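PDB 6T2N: glycoside hydrolase family 16 protein from Akkermansia muciniphila, which probably acts as an endo-beta-galactosidase that cuts within mucin O-glycan chains, one of the O-glycanases with which gut bacteria begin mucin breakdown. Local coordinates for residues A209-I217 with L244-T253. Numbering follows the deposited sequence.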
loop_
_atom_site.group_PDB
_atom_site.type_symbol
_atom_site.label_atom_id
_atom_site.label_comp_id
_atom_site.label_asym_id
_atom_site.label_seq_id
_atom_site.Cartn_x
_atom_site.Cartn_y
_atom_site.Cartn_z
ATOM N N ALA A 209 -17.162 -4.663 0.969
ATOM C CA ALA A 209 -18.049 -3.624 0.402
ATOM C C ALA A 209 -17.120 -2.495 0.019
ATOM O O ALA A 209 -17.026 -1.528 0.763
ATOM C CB ALA A 209 -19.116 -3.164 1.379
ATOM N N SER A 210 -16.377 -2.684 -1.050
ATOM C CA SER A 210 -15.301 -1.747 -1.427
ATOM C C SER A 210 -15.941 -0.574 -2.169
ATOM O O SER A 210 -17.059 -0.713 -2.682
ATOM C CB SER A 210 -14.240 -2.445 -2.228
ATOM O OG SER A 210 -14.698 -2.634 -3.558
ATOM N N ARG A 211 -15.277 0.564 -2.136
ATOM C CA ARG A 211 -15.605 1.783 -2.908
ATOM C C ARG A 211 -14.304 2.247 -3.543
ATOM O O ARG A 211 -13.301 2.276 -2.807
ATOM C CB ARG A 211 -16.169 2.824 -1.947
ATOM C CG ARG A 211 -16.907 2.223 -0.755
ATOM C CD ARG A 211 -17.762 3.284 -0.094
ATOM N NE ARG A 211 -18.299 2.829 1.176
ATOM C CZ ARG A 211 -18.922 3.611 2.064
ATOM N NH1 ARG A 211 -19.118 4.888 1.791
ATOM N NH2 ARG A 211 -19.367 3.118 3.212
ATOM N N GLY A 212 -14.274 2.479 -4.851
ATOM C CA GLY A 212 -13.026 2.876 -5.522
ATOM C C GLY A 212 -13.307 3.765 -6.698
ATOM O O GLY A 212 -14.358 3.664 -7.262
ATOM N N GLY A 213 -12.389 4.643 -7.042
ATOM C CA GLY A 213 -12.449 5.412 -8.294
ATOM C C GLY A 213 -11.202 5.163 -9.103
ATOM O O GLY A 213 -10.415 4.315 -8.698
ATOM N N THR A 214 -11.074 5.870 -10.211
ATOM C CA THR A 214 -10.032 5.707 -11.240
ATOM C C THR A 214 -9.710 7.094 -11.801
ATOM O O THR A 214 -10.640 7.881 -11.975
ATOM C CB THR A 214 -10.515 4.757 -12.347
ATOM O OG1 THR A 214 -11.022 5.446 -13.503
ATOM C CG2 THR A 214 -11.596 3.832 -11.858
ATOM N N VAL A 215 -8.452 7.387 -12.101
ATOM C CA VAL A 215 -8.125 8.388 -13.160
ATOM C C VAL A 215 -7.165 7.725 -14.157
ATOM O O VAL A 215 -6.359 6.837 -13.746
ATOM C CB VAL A 215 -7.581 9.711 -12.592
ATOM C CG1 VAL A 215 -8.477 10.234 -11.502
ATOM C CG2 VAL A 215 -6.163 9.588 -12.071
ATOM N N LYS A 216 -7.329 8.090 -15.430
ATOM C CA LYS A 216 -6.395 7.790 -16.536
ATOM C C LYS A 216 -5.357 8.913 -16.528
ATOM O O LYS A 216 -5.759 10.075 -16.567
ATOM C CB LYS A 216 -7.150 7.676 -17.866
ATOM C CG LYS A 216 -6.340 7.082 -19.015
ATOM C CD LYS A 216 -7.122 6.304 -20.087
ATOM C CE LYS A 216 -6.268 5.251 -20.790
ATOM N NZ LYS A 216 -6.447 5.223 -22.267
ATOM N N ILE A 217 -4.072 8.584 -16.408
ATOM C CA ILE A 217 -2.968 9.515 -16.772
ATOM C C ILE A 217 -2.233 8.938 -17.995
ATOM O O ILE A 217 -1.814 7.789 -17.943
ATOM C CB ILE A 217 -2.083 9.748 -15.546
ATOM C CG1 ILE A 217 -2.848 10.532 -14.495
ATOM C CG2 ILE A 217 -0.802 10.468 -15.921
ATOM C CD1 ILE A 217 -2.158 10.573 -13.154
ATOM N N LEU A 244 -8.485 14.151 -7.811
ATOM C CA LEU A 244 -9.231 13.304 -6.852
ATOM C C LEU A 244 -9.556 11.987 -7.558
ATOM O O LEU A 244 -10.263 12.029 -8.591
ATOM C CB LEU A 244 -10.503 14.026 -6.394
ATOM C CG LEU A 244 -11.401 13.226 -5.450
ATOM C CD1 LEU A 244 -10.881 13.219 -4.015
ATOM C CD2 LEU A 244 -12.822 13.745 -5.486
ATOM N N VAL A 245 -9.075 10.863 -7.014
ATOM C CA VAL A 245 -9.523 9.514 -7.455
ATOM C C VAL A 245 -10.797 9.109 -6.687
ATOM O O VAL A 245 -11.841 8.795 -7.310
ATOM C CB VAL A 245 -8.395 8.499 -7.276
ATOM C CG1 VAL A 245 -8.715 7.228 -8.041
ATOM C CG2 VAL A 245 -7.080 9.083 -7.743
ATOM N N LYS A 246 -10.733 9.142 -5.367
ATOM C CA LYS A 246 -11.856 8.668 -4.543
ATOM C C LYS A 246 -11.852 9.377 -3.181
ATOM O O LYS A 246 -10.826 9.537 -2.560
ATOM C CB LYS A 246 -11.751 7.154 -4.496
ATOM C CG LYS A 246 -12.941 6.467 -3.905
ATOM C CD LYS A 246 -14.144 6.503 -4.807
ATOM C CE LYS A 246 -15.409 6.221 -4.022
ATOM N NZ LYS A 246 -16.464 5.673 -4.891
ATOM N N SER A 247 -13.001 9.905 -2.803
ATOM C CA SER A 247 -13.316 10.395 -1.442
ATOM C C SER A 247 -14.239 9.359 -0.809
ATOM O O SER A 247 -14.997 8.745 -1.557
ATOM C CB SER A 247 -14.002 11.733 -1.495
ATOM O OG SER A 247 -15.422 11.569 -1.350
ATOM N N ILE A 248 -14.198 9.241 0.508
ATOM C CA ILE A 248 -15.184 8.508 1.334
ATOM C C ILE A 248 -15.635 9.438 2.472
ATOM O O ILE A 248 -14.777 10.166 2.965
ATOM C CB ILE A 248 -14.488 7.223 1.791
ATOM C CG1 ILE A 248 -15.501 6.263 2.404
ATOM C CG2 ILE A 248 -13.339 7.500 2.743
ATOM C CD1 ILE A 248 -14.851 5.006 2.932
ATOM N N ASP A 249 -16.940 9.532 2.804
ATOM C CA ASP A 249 -17.403 10.255 4.025
ATOM C C ASP A 249 -17.403 9.205 5.146
ATOM O O ASP A 249 -18.058 8.157 4.975
ATOM C CB ASP A 249 -18.702 11.030 3.761
ATOM C CG ASP A 249 -19.443 11.557 4.989
ATOM O OD1 ASP A 249 -18.903 11.363 6.139
ATOM O OD2 ASP A 249 -20.589 12.138 4.798
ATOM N N LEU A 250 -16.625 9.408 6.217
ATOM C CA LEU A 250 -16.489 8.393 7.318
ATOM C C LEU A 250 -17.797 8.304 8.180
ATOM O O LEU A 250 -17.966 7.309 8.960
ATOM C CB LEU A 250 -15.252 8.748 8.159
ATOM C CG LEU A 250 -13.934 8.074 7.774
ATOM C CD1 LEU A 250 -13.887 7.711 6.301
ATOM C CD2 LEU A 250 -12.757 8.970 8.136
ATOM N N ASN A 251 -18.728 9.264 8.062
ATOM C CA ASN A 251 -20.070 9.199 8.758
ATOM C C ASN A 251 -21.024 8.109 8.143
ATOM O O ASN A 251 -21.860 7.588 8.749
ATOM C CB ASN A 251 -20.878 10.563 8.897
ATOM C CG ASN A 251 -19.860 11.539 9.804
ATOM O OD1 ASN A 251 -19.202 12.475 9.346
ATOM N ND2 ASN A 251 -19.718 11.376 11.050
ATOM N N THR A 252 -20.519 7.524 6.967
ATOM C CA THR A 252 -21.147 6.384 6.222
ATOM C C THR A 252 -20.394 5.038 6.420
ATOM O O THR A 252 -20.982 3.967 6.113
ATOM C CB THR A 252 -21.243 6.685 4.724
ATOM O OG1 THR A 252 -19.889 6.534 4.294
ATOM C CG2 THR A 252 -21.827 8.048 4.399
ATOM N N THR A 253 -19.179 5.048 6.970
ATOM C CA THR A 253 -18.453 3.790 7.303
ATOM C C THR A 253 -18.574 3.477 8.804
ATOM O O THR A 253 -17.643 2.844 9.332
ATOM C CB THR A 253 -16.982 3.857 6.880
ATOM O OG1 THR A 253 -16.174 4.701 7.712
ATOM C CG2 THR A 253 -16.861 4.373 5.466
#
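Arg211 and Thr252 make the polar part of this contact. The Arg211 side chain, extended from CG to NE, carries its guanidinium to the turn after strand 243-249, where NH1 donates to Thr252 OG1 at 3.1 Å (157°), the acceptor lying near the guanidinium plane. NH2 reaches Thr252 O at the same edge, a weak bond. Within the turn, Asp249 O accepts from Thr252 N, and Asp249 OD1 closes an Asx turn with Asn251 N. Ile248 CG1 and Thr253 CG2 lie over one face of the guanidinium. With an alanine here in place of Arg211, Thr252 OG1 and Thr252 O would probably lose their guanidinium donors, and Ile248 and Thr253 the flat group lying against them.

Packing carries the rest. The Lys246 chain, bent at chi2 (72°), lays CD against the Gly212-Gly213 peptide, 3.4 Å from Gly213 N. Val245 CG1 packs 3.4 Å from Gly213 C, and its CG2 meets Val215 CG1 at 4.2 Å. A CA-H...O contact joins Gly213 CA to Val245 O at 3.6 Å.

The strands run nearly antiparallel (163°) as edges of different sheets of the GH16 beta-sandwich: 211-216 pairs with 192-198, while 243-249 pairs with 235-240, with a classic beta bulge at Val245 and Lys246.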